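ParB domain protein nuclease (Sulfolobus solfataricus, PDB 5K5D) probably serves plasmid or chromosome partition in archaea as a pNOB8-like ParB protein, its N-terminal ParB-like domain joined to a mostly helical remainder. Local coordinates at residues P50-R55 and K78-D83; N156-T161 and R199-W204. The protein carries 4 engineered substitutions. One frame throughout, in Å; residues are numbered along the deposited sequence.

Interaction 1: P50-R55 and K78-D83; sequences PLIADR and KILKYD
With CG1 of Ile52 anti to its carbonyl carbon (chi1 -55°) and CG of Leu80 likewise (chi1 -60°), both chains rise from the same face of the sheet and meet through their delta carbons, Ile52 CD1 lying 3.9 Å from Leu80 CD1. The other branch, Ile52 CG2, approaches the Tyr82 ring obliquely at CE1. Pro50 CG lies 3.7 Å from Leu80 CG, so the end of Leu80 touches both the proline and the isoleucine; an alanine here would take away CG and both methyls, and would probably leave a gap beside Pro50 CG and Ile52 CD1, the latter keeping only CB of this residue as a neighbour. Beneath this row runs the parallel pairing of strands 51-53 and 76-82, the central pair of the mixed four-stranded sheet in the ParB-like N-terminal domain. Leu51 and Ala53 use both N and O in the ladder: Leu80 N gives a short bond of 2.7 Å to Leu51 O, Tyr82 N reaches Ala53 O at 2.9 Å, and Ala53 N bonds to Leu80 O. The opposite face carries Leu51, Ala53 and Ile79, where Ala53 CB touches Ile79 CD1 at 4.1 Å and Leu51 continues onto helix 63-71. Lys81 also leaves on this face, its CG passing Asp54 O and its NZ going to Glu12 and Tyr57. Past the strand ends the chemistry turns ionic: Arg55 NH1 forms a salt bridge of 3.1 Å with Asp83 OD1. OD1 lies almost in the guanidinium plane, whereas NH1 meets it from above the carboxylate plane; the planes are 66° apart. Asp54 starts away from strand 76-82, with OD2 bonded to Ser86 OG and OD1 to Val58 N.

Interaction 2: N156-T161 and R199-W204; sequences NEEFVT and RINTPW
Val160 and Ile200 form the tight part of this contact, their side chains crossing at about a right angle. Val160 CG1 packs 3.7 Å from Ile200 CG1 and 3.8 Å from Ile200 CD1, so one valine methyl rests on the outer arm of the isoleucine. The valine's chi1 of 67° puts CG1 between its backbone N and carbonyl carbon, while CG2, anti to N, meets Arg199 and Pro203. There the fit slackens: Val160 CG2 lies obliquely to the Arg199 guanidinium, 3.9 Å from NH1, and 4.2 Å from Pro203 CG. The second isoleucine branch, Ile200 CG2, presses on the Glu158 backbone at C, 3.7 Å away. The antiparallel hairpin of strands 159-161 and 167-169, with Glu158 just before it, rests on the end of helix 189-201 mainly through Val160 and Glu158, just before Thr202, which leaves helical geometry and stands at the N-cap position of helix 203-210. Tyr173 of helix 170-180 also touches Arg199 and Ile200. The polar part is close too, Glu158 CG coming 3.0 Å from Asn201 OD1. Phe159, exposed, starts away from the helix; its side chain touches Ser169 and Glu172. Arg199 NH2 pairs with Asp121 and Asn201 ND2 with Ile197 O, and the two segments themselves meet by apolar and van der Waals contact, without hydrogen bonds between them.

Interaction 1 and interaction 2 lie on opposite sides of the chain's centre, about 36 Å apart between centres and about 24 Å between nearest atoms, and share no element of structure. The first joins two neighbouring strands within one sheet; backbone hydrogen bonds set its register, half of its touching residues are buried, and charged groups appear at its exposed end. The second sets a short hairpin against a helix end and buries less than half as much surface, 282 against 632 Å². Two of its seven touching residues, Arg199 and Ile200, are buried, both on the helix. Main-chain bonds combine with side-chain packing and a salt bridge in interaction 1; interaction 2 relies on packing.

Interaction 1: P50-R55 and K78-D83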
ATOM      1  N   PRO B  50       0.081   3.799 -22.846  1.00 55.59           N
ATOM      2  CA  PRO B  50      -1.108   4.635 -22.656  1.00 48.97           C
ATOM      3  C   PRO B  50      -1.469   4.747 -21.184  1.00 45.32           C
ATOM      4  O   PRO B  50      -1.048   3.915 -20.377  1.00 45.40           O
ATOM      5  CB  PRO B  50      -2.191   3.863 -23.404  1.00 45.95           C
ATOM      6  CG  PRO B  50      -1.770   2.439 -23.287  1.00 49.42           C
ATOM      7  CD  PRO B  50      -0.263   2.448 -23.325  1.00 57.14           C
ATOM      8  N   LEU B  51      -2.239   5.773 -20.842  1.00 36.90           N
ATOM      9  CA  LEU B  51      -2.697   5.960 -19.477  1.00 38.85           C
ATOM     10  C   LEU B  51      -3.976   5.162 -19.243  1.00 41.21           C
ATOM     11  O   LEU B  51      -4.586   4.656 -20.188  1.00 38.80           O
ATOM     12  CB  LEU B  51      -2.926   7.443 -19.189  1.00 40.74           C
ATOM     13  CG  LEU B  51      -1.719   8.347 -19.444  1.00 37.42           C
ATOM     14  CD1 LEU B  51      -1.996   9.742 -18.917  1.00 34.23           C
ATOM     15  CD2 LEU B  51      -0.470   7.768 -18.802  1.00 36.44           C
ATOM     16  N   ILE B  52      -4.376   5.050 -17.982  1.00 39.48           N
ATOM     17  CA  ILE B  52      -5.512   4.218 -17.612  1.00 37.04           C
ATOM     18  C   ILE B  52      -6.687   5.067 -17.146  1.00 38.52           C
ATOM     19  O   ILE B  52      -6.597   5.777 -16.146  1.00 38.99           O
ATOM     20  CB  ILE B  52      -5.139   3.254 -16.478  1.00 31.79           C
ATOM     21  CG1 ILE B  52      -3.913   2.420 -16.865  1.00 28.18           C
ATOM     22  CG2 ILE B  52      -6.326   2.393 -16.110  1.00 22.62           C
ATOM     23  CD1 ILE B  52      -4.071   1.651 -18.148  1.00 30.18           C
ATOM     24  N   ALA B  53      -7.797   4.986 -17.868  1.00 36.29           N
ATOM     25  CA  ALA B  53      -8.973   5.772 -17.527  1.00 37.78           C
ATOM     26  C   ALA B  53     -10.222   4.906 -17.537  1.00 40.26           C
ATOM     27  O   ALA B  53     -10.246   3.836 -18.150  1.00 35.89           O
ATOM     28  CB  ALA B  53      -9.131   6.933 -18.488  1.00 32.19           C
ATOM     29  N   ASP B  54     -11.262   5.370 -16.853  1.00 37.11           N
ATOM     30  CA  ASP B  54     -12.519   4.641 -16.854  1.00 34.92           C
ATOM     31  C   ASP B  54     -13.439   5.128 -17.972  1.00 38.39           C
ATOM     32  O   ASP B  54     -13.034   5.897 -18.847  1.00 38.73           O
ATOM     33  CB  ASP B  54     -13.214   4.726 -15.489  1.00 32.58           C
ATOM     34  CG  ASP B  54     -13.890   6.068 -15.252  1.00 38.70           C
ATOM     35  OD1 ASP B  54     -13.909   6.923 -16.170  1.00 36.05           O
ATOM     36  OD2 ASP B  54     -14.422   6.260 -14.139  1.00 36.67           O
ATOM     37  N   ARG B  55     -14.682   4.668 -17.924  1.00 36.50           N
ATOM     38  CA  ARG B  55     -15.679   4.973 -18.937  1.00 41.56           C
ATOM     39  C   ARG B  55     -15.887   6.474 -19.127  1.00 40.93           C
ATOM     40  O   ARG B  55     -16.011   6.952 -20.250  1.00 45.54           O
ATOM     41  CB  ARG B  55     -16.995   4.310 -18.538  1.00 49.39           C
ATOM     42  CG  ARG B  55     -18.004   4.201 -19.643  1.00 51.25           C
ATOM     43  CD  ARG B  55     -18.896   2.998 -19.397  1.00 56.96           C
ATOM     44  NE  ARG B  55     -19.626   3.090 -18.137  1.00 53.52           N
ATOM     45  CZ  ARG B  55     -19.982   2.039 -17.407  1.00 46.47           C
ATOM     46  NH1 ARG B  55     -19.657   0.817 -17.801  1.00 46.99           N
ATOM     47  NH2 ARG B  55     -20.655   2.209 -16.278  1.00 36.17           N
ATOM     48  N   LYS B  78      -2.852   9.051 -25.524  1.00 42.98           N
ATOM     49  CA  LYS B  78      -3.355   7.703 -25.734  1.00 40.23           C
ATOM     50  C   LYS B  78      -3.770   7.124 -24.388  1.00 39.98           C
ATOM     51  O   LYS B  78      -3.032   7.226 -23.409  1.00 37.30           O
ATOM     52  CB  LYS B  78      -2.263   6.834 -26.365  1.00 42.05           C
ATOM     53  CG  LYS B  78      -1.705   7.385 -27.674  1.00 48.86           C
ATOM     54  CD  LYS B  78      -0.195   7.150 -27.816  1.00 51.84           C
ATOM     55  CE  LYS B  78       0.159   5.681 -27.988  1.00 52.17           C
ATOM     56  NZ  LYS B  78      -0.036   4.891 -26.737  1.00 56.58           N
ATOM     57  N   ILE B  79      -4.956   6.526 -24.333  1.00 39.37           N
ATOM     58  CA  ILE B  79      -5.434   5.928 -23.095  1.00 34.96           C
ATOM     59  C   ILE B  79      -6.051   4.544 -23.296  1.00 41.95           C
ATOM     60  O   ILE B  79      -6.353   4.128 -24.420  1.00 31.15           O
ATOM     61  CB  ILE B  79      -6.471   6.828 -22.380  1.00 33.57           C
ATOM     62  CG1 ILE B  79      -7.765   6.921 -23.193  1.00 38.33           C
ATOM     63  CG2 ILE B  79      -5.893   8.207 -22.114  1.00 35.31           C
ATOM     64  CD1 ILE B  79      -8.884   7.673 -22.483  1.00 32.67           C
ATOM     65  N   LEU B  80      -6.215   3.831 -22.188  1.00 44.95           N
ATOM     66  CA  LEU B  80      -7.032   2.632 -22.168  1.00 47.13           C
ATOM     67  C   LEU B  80      -8.309   2.956 -21.397  1.00 50.89           C
ATOM     68  O   LEU B  80      -8.293   3.064 -20.167  1.00 51.63           O
ATOM     69  CB  LEU B  80      -6.288   1.468 -21.512  1.00 41.24           C
ATOM     70  CG  LEU B  80      -4.979   1.035 -22.175  1.00 44.41           C
ATOM     71  CD1 LEU B  80      -4.427  -0.224 -21.517  1.00 47.84           C
ATOM     72  CD2 LEU B  80      -5.177   0.812 -23.662  1.00 38.33           C
ATOM     73  N   LYS B  81      -9.404   3.143 -22.129  1.00 45.43           N
ATOM     74  CA  LYS B  81     -10.695   3.403 -21.512  1.00 42.71           C
ATOM     75  C   LYS B  81     -11.371   2.086 -21.151  1.00 45.63           C
ATOM     76  O   LYS B  81     -11.788   1.322 -22.025  1.00 47.47           O
ATOM     77  CB  LYS B  81     -11.595   4.220 -22.440  1.00 43.94           C
ATOM     78  CG  LYS B  81     -12.851   4.741 -21.762  1.00 50.01           C
ATOM     79  CD  LYS B  81     -13.720   5.551 -22.712  1.00 53.35           C
ATOM     80  CE  LYS B  81     -14.395   4.659 -23.738  1.00 54.77           C
ATOM     81  NZ  LYS B  81     -15.262   5.451 -24.655  1.00 63.80           N
ATOM     82  N   TYR B  82     -11.461   1.825 -19.853  1.00 39.22           N
ATOM     83  CA  TYR B  82     -12.104   0.625 -19.350  1.00 39.13           C
ATOM     84  C   TYR B  82     -13.603   0.841 -19.235  1.00 43.12           C
ATOM     85  O   TYR B  82     -14.062   1.954 -18.981  1.00 46.18           O
ATOM     86  CB  TYR B  82     -11.520   0.241 -17.994  1.00 37.74           C
ATOM     87  CG  TYR B  82     -10.178  -0.419 -18.102  1.00 38.16           C
ATOM     88  CD1 TYR B  82      -9.044   0.315 -18.428  1.00 43.52           C
ATOM     89  CD2 TYR B  82     -10.038  -1.781 -17.882  1.00 40.65           C
ATOM     90  CE1 TYR B  82      -7.805  -0.295 -18.533  1.00 41.84           C
ATOM     91  CE2 TYR B  82      -8.803  -2.398 -17.986  1.00 39.49           C
ATOM     92  CZ  TYR B  82      -7.695  -1.651 -18.313  1.00 35.36           C
ATOM     93  OH  TYR B  82      -6.474  -2.267 -18.417  1.00 34.29           O
ATOM     94  N   ASP B  83     -14.363  -0.234 -19.415  1.00 36.42           N
ATOM     95  CA  ASP B  83     -15.810  -0.135 -19.458  1.00 38.54           C
ATOM     96  C   ASP B  83     -16.448  -0.292 -18.084  1.00 40.63           C
ATOM     97  O   ASP B  83     -17.248  -1.192 -17.856  1.00 49.79           O
ATOM     98  CB  ASP B  83     -16.385  -1.167 -20.421  1.00 40.79           C
ATOM     99  CG  ASP B  83     -17.881  -1.033 -20.581  1.00 47.44           C
ATOM    100  OD1 ASP B  83     -18.368   0.116 -20.573  1.00 51.72           O
ATOM    101  OD2 ASP B  83     -18.566  -2.070 -20.702  1.00 49.76           O
TER

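Interaction 2: N156-T161 and R199-W204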
ATOM      1  N   ASN B 156      -7.751 -16.002  12.760  1.00 73.78           N
ATOM      2  CA  ASN B 156      -9.103 -15.522  12.503  1.00 67.92           C
ATOM      3  C   ASN B 156      -9.752 -15.004  13.785  1.00 65.05           C
ATOM      4  O   ASN B 156     -10.931 -14.649  13.796  1.00 55.20           O
ATOM      5  CB  ASN B 156      -9.959 -16.633  11.887  1.00 70.77           C
ATOM      6  CG  ASN B 156     -10.947 -16.111  10.855  1.00 72.73           C
ATOM      7  OD1 ASN B 156     -11.268 -14.925  10.830  1.00 77.92           O
ATOM      8  ND2 ASN B 156     -11.432 -17.000   9.997  1.00 69.68           N
ATOM      9  N   GLU B 157      -8.968 -14.968  14.862  1.00 69.94           N
ATOM     10  CA  GLU B 157      -9.441 -14.486  16.158  1.00 67.99           C
ATOM     11  C   GLU B 157      -9.186 -12.992  16.314  1.00 63.26           C
ATOM     12  O   GLU B 157      -9.988 -12.274  16.909  1.00 55.80           O
ATOM     13  CB  GLU B 157      -8.748 -15.228  17.307  1.00 70.11           C
ATOM     14  CG  GLU B 157      -8.908 -16.739  17.296  1.00 73.99           C
ATOM     15  CD  GLU B 157     -10.329 -17.192  17.562  1.00 77.58           C
ATOM     16  OE1 GLU B 157     -10.540 -18.413  17.726  1.00 70.69           O
ATOM     17  OE2 GLU B 157     -11.234 -16.334  17.606  1.00 85.39           O
ATOM     18  N   GLU B 158      -8.051 -12.533  15.795  1.00 63.99           N
ATOM     19  CA  GLU B 158      -7.679 -11.130  15.916  1.00 63.66           C
ATOM     20  C   GLU B 158      -8.319 -10.303  14.812  1.00 61.09           C
ATOM     21  O   GLU B 158      -8.444 -10.753  13.676  1.00 64.01           O
ATOM     22  CB  GLU B 158      -6.161 -10.959  15.891  1.00 66.43           C
ATOM     23  CG  GLU B 158      -5.433 -11.721  16.980  1.00 75.73           C
ATOM     24  CD  GLU B 158      -5.077 -13.131  16.562  1.00 86.06           C
ATOM     25  OE1 GLU B 158      -4.971 -14.008  17.446  1.00 92.46           O
ATOM     26  OE2 GLU B 158      -4.896 -13.360  15.347  1.00 86.53           O
ATOM     27  N   PHE B 159      -8.720  -9.086  15.160  1.00 52.90           N
ATOM     28  CA  PHE B 159      -9.421  -8.220  14.229  1.00 44.57           C
ATOM     29  C   PHE B 159      -8.918  -6.789  14.345  1.00 38.41           C
ATOM     30  O   PHE B 159      -8.344  -6.401  15.358  1.00 38.40           O
ATOM     31  CB  PHE B 159     -10.930  -8.263  14.499  1.00 43.18           C
ATOM     32  CG  PHE B 159     -11.560  -9.599  14.222  1.00 42.30           C
ATOM     33  CD1 PHE B 159     -11.488 -10.624  15.150  1.00 42.85           C
ATOM     34  CD2 PHE B 159     -12.230  -9.827  13.031  1.00 45.26           C
ATOM     35  CE1 PHE B 159     -12.070 -11.857  14.897  1.00 43.98           C
ATOM     36  CE2 PHE B 159     -12.813 -11.057  12.772  1.00 49.70           C
ATOM     37  CZ  PHE B 159     -12.732 -12.073  13.707  1.00 46.61           C
ATOM     38  N   VAL B 160      -9.134  -6.009  13.294  1.00 37.52           N
ATOM     39  CA  VAL B 160      -8.845  -4.585  13.329  1.00 37.33           C
ATOM     40  C   VAL B 160     -10.056  -3.825  12.801  1.00 37.83           C
ATOM     41  O   VAL B 160     -10.847  -4.362  12.021  1.00 34.32           O
ATOM     42  CB  VAL B 160      -7.590  -4.234  12.507  1.00 39.60           C
ATOM     43  CG1 VAL B 160      -7.840  -4.464  11.026  1.00 32.61           C
ATOM     44  CG2 VAL B 160      -7.160  -2.790  12.772  1.00 41.45           C
ATOM     45  N   THR B 161     -10.211  -2.587  13.249  1.00 44.74           N
ATOM     46  CA  THR B 161     -11.353  -1.773  12.851  1.00 47.01           C
ATOM     47  C   THR B 161     -10.904  -0.533  12.097  1.00 48.56           C
ATOM     48  O   THR B 161     -10.305   0.374  12.672  1.00 50.53           O
ATOM     49  CB  THR B 161     -12.197  -1.350  14.068  1.00 36.63           C
ATOM     50  OG1 THR B 161     -12.683  -2.518  14.738  1.00 38.61           O
ATOM     51  CG2 THR B 161     -13.380  -0.488  13.628  1.00 25.87           C
ATOM     52  N   ARG B 199      -0.579  -5.853  10.406  1.00 36.03           N
ATOM     53  CA  ARG B 199      -1.615  -4.901  10.032  1.00 39.01           C
ATOM     54  C   ARG B 199      -2.808  -4.980  10.977  1.00 40.56           C
ATOM     55  O   ARG B 199      -3.436  -3.963  11.285  1.00 40.99           O
ATOM     56  CB  ARG B 199      -2.061  -5.136   8.590  1.00 36.99           C
ATOM     57  CG  ARG B 199      -2.656  -3.909   7.925  1.00 37.51           C
ATOM     58  CD  ARG B 199      -4.136  -3.802   8.195  1.00 37.78           C
ATOM     59  NE  ARG B 199      -4.654  -2.489   7.831  1.00 40.11           N
ATOM     60  CZ  ARG B 199      -4.906  -1.521   8.703  1.00 36.28           C
ATOM     61  NH1 ARG B 199      -4.695  -1.724   9.998  1.00 33.39           N
ATOM     62  NH2 ARG B 199      -5.377  -0.353   8.283  1.00 31.70           N
ATOM     63  N   ILE B 200      -3.104  -6.189  11.442  1.00 34.83           N
ATOM     64  CA  ILE B 200      -4.271  -6.424  12.287  1.00 36.25           C
ATOM     65  C   ILE B 200      -3.950  -6.351  13.779  1.00 38.39           C
ATOM     66  O   ILE B 200      -4.690  -5.739  14.555  1.00 33.01           O
ATOM     67  CB  ILE B 200      -4.934  -7.777  11.959  1.00 33.00           C
ATOM     68  CG1 ILE B 200      -5.966  -7.596  10.843  1.00 34.36           C
ATOM     69  CG2 ILE B 200      -5.584  -8.377  13.198  1.00 29.76           C
ATOM     70  CD1 ILE B 200      -5.392  -7.005   9.564  1.00 34.75           C
ATOM     71  N   ASN B 201      -2.843  -6.967  14.175  1.00 36.95           N
ATOM     72  CA  ASN B 201      -2.477  -7.013  15.585  1.00 47.01           C
ATOM     73  C   ASN B 201      -1.776  -5.749  16.069  1.00 47.83           C
ATOM     74  O   ASN B 201      -1.995  -5.303  17.196  1.00 48.54           O
ATOM     75  CB  ASN B 201      -1.619  -8.246  15.883  1.00 52.94           C
ATOM     76  CG  ASN B 201      -2.399  -9.541  15.769  1.00 55.61           C
ATOM     77  OD1 ASN B 201      -2.989 -10.008  16.740  1.00 64.00           O
ATOM     78  ND2 ASN B 201      -2.410 -10.126  14.577  1.00 57.25           N
ATOM     79  N   THR B 202      -0.954  -5.160  15.206  1.00 47.12           N
ATOM     80  CA  THR B 202      -0.102  -4.049  15.615  1.00 47.01           C
ATOM     81  C   THR B 202       0.054  -2.975  14.525  1.00 43.24           C
ATOM     82  O   THR B 202       1.140  -2.781  13.978  1.00 37.90           O
ATOM     83  CB  THR B 202       1.280  -4.574  16.055  1.00 52.15           C
ATOM     84  OG1 THR B 202       2.076  -3.493  16.554  1.00 66.62           O
ATOM     85  CG2 THR B 202       1.994  -5.252  14.890  1.00 41.77           C
ATOM     86  N   PRO B 203      -1.042  -2.264  14.218  1.00 42.02           N
ATOM     87  CA  PRO B 203      -1.083  -1.224  13.182  1.00 42.48           C
ATOM     88  C   PRO B 203      -0.030  -0.133  13.395  1.00 46.65           C
ATOM     89  O   PRO B 203       0.603   0.311  12.434  1.00 46.14           O
ATOM     90  CB  PRO B 203      -2.484  -0.625  13.348  1.00 40.76           C
ATOM     91  CG  PRO B 203      -3.282  -1.691  13.997  1.00 37.70           C
ATOM     92  CD  PRO B 203      -2.340  -2.423  14.894  1.00 37.21           C
ATOM     93  N   TRP B 204       0.136   0.293  14.645  1.00 38.98           N
ATOM     94  CA  TRP B 204       1.101   1.325  15.003  1.00 38.43           C
ATOM     95  C   TRP B 204       2.514   0.895  14.642  1.00 39.55           C
ATOM     96  O   TRP B 204       3.393   1.731  14.416  1.00 41.51           O
ATOM     97  CB  TRP B 204       1.039   1.599  16.505  1.00 37.31           C
ATOM     98  CG  TRP B 204       1.303   0.365  17.318  1.00 39.43           C
ATOM     99  CD1 TRP B 204       0.392  -0.576  17.698  1.00 37.51           C
ATOM    100  CD2 TRP B 204       2.566  -0.074  17.832  1.00 35.68           C
ATOM    101  NE1 TRP B 204       1.007  -1.567  18.422  1.00 38.26           N
ATOM    102  CE2 TRP B 204       2.346  -1.282  18.515  1.00 38.70           C
ATOM    103  CE3 TRP B 204       3.863   0.447  17.783  1.00 34.87           C
ATOM    104  CZ2 TRP B 204       3.366  -1.983  19.146  1.00 39.02           C
ATOM    105  CZ3 TRP B 204       4.876  -0.251  18.406  1.00 41.92           C
ATOM    106  CH2 TRP B 204       4.623  -1.452  19.079  1.00 40.17           C
TER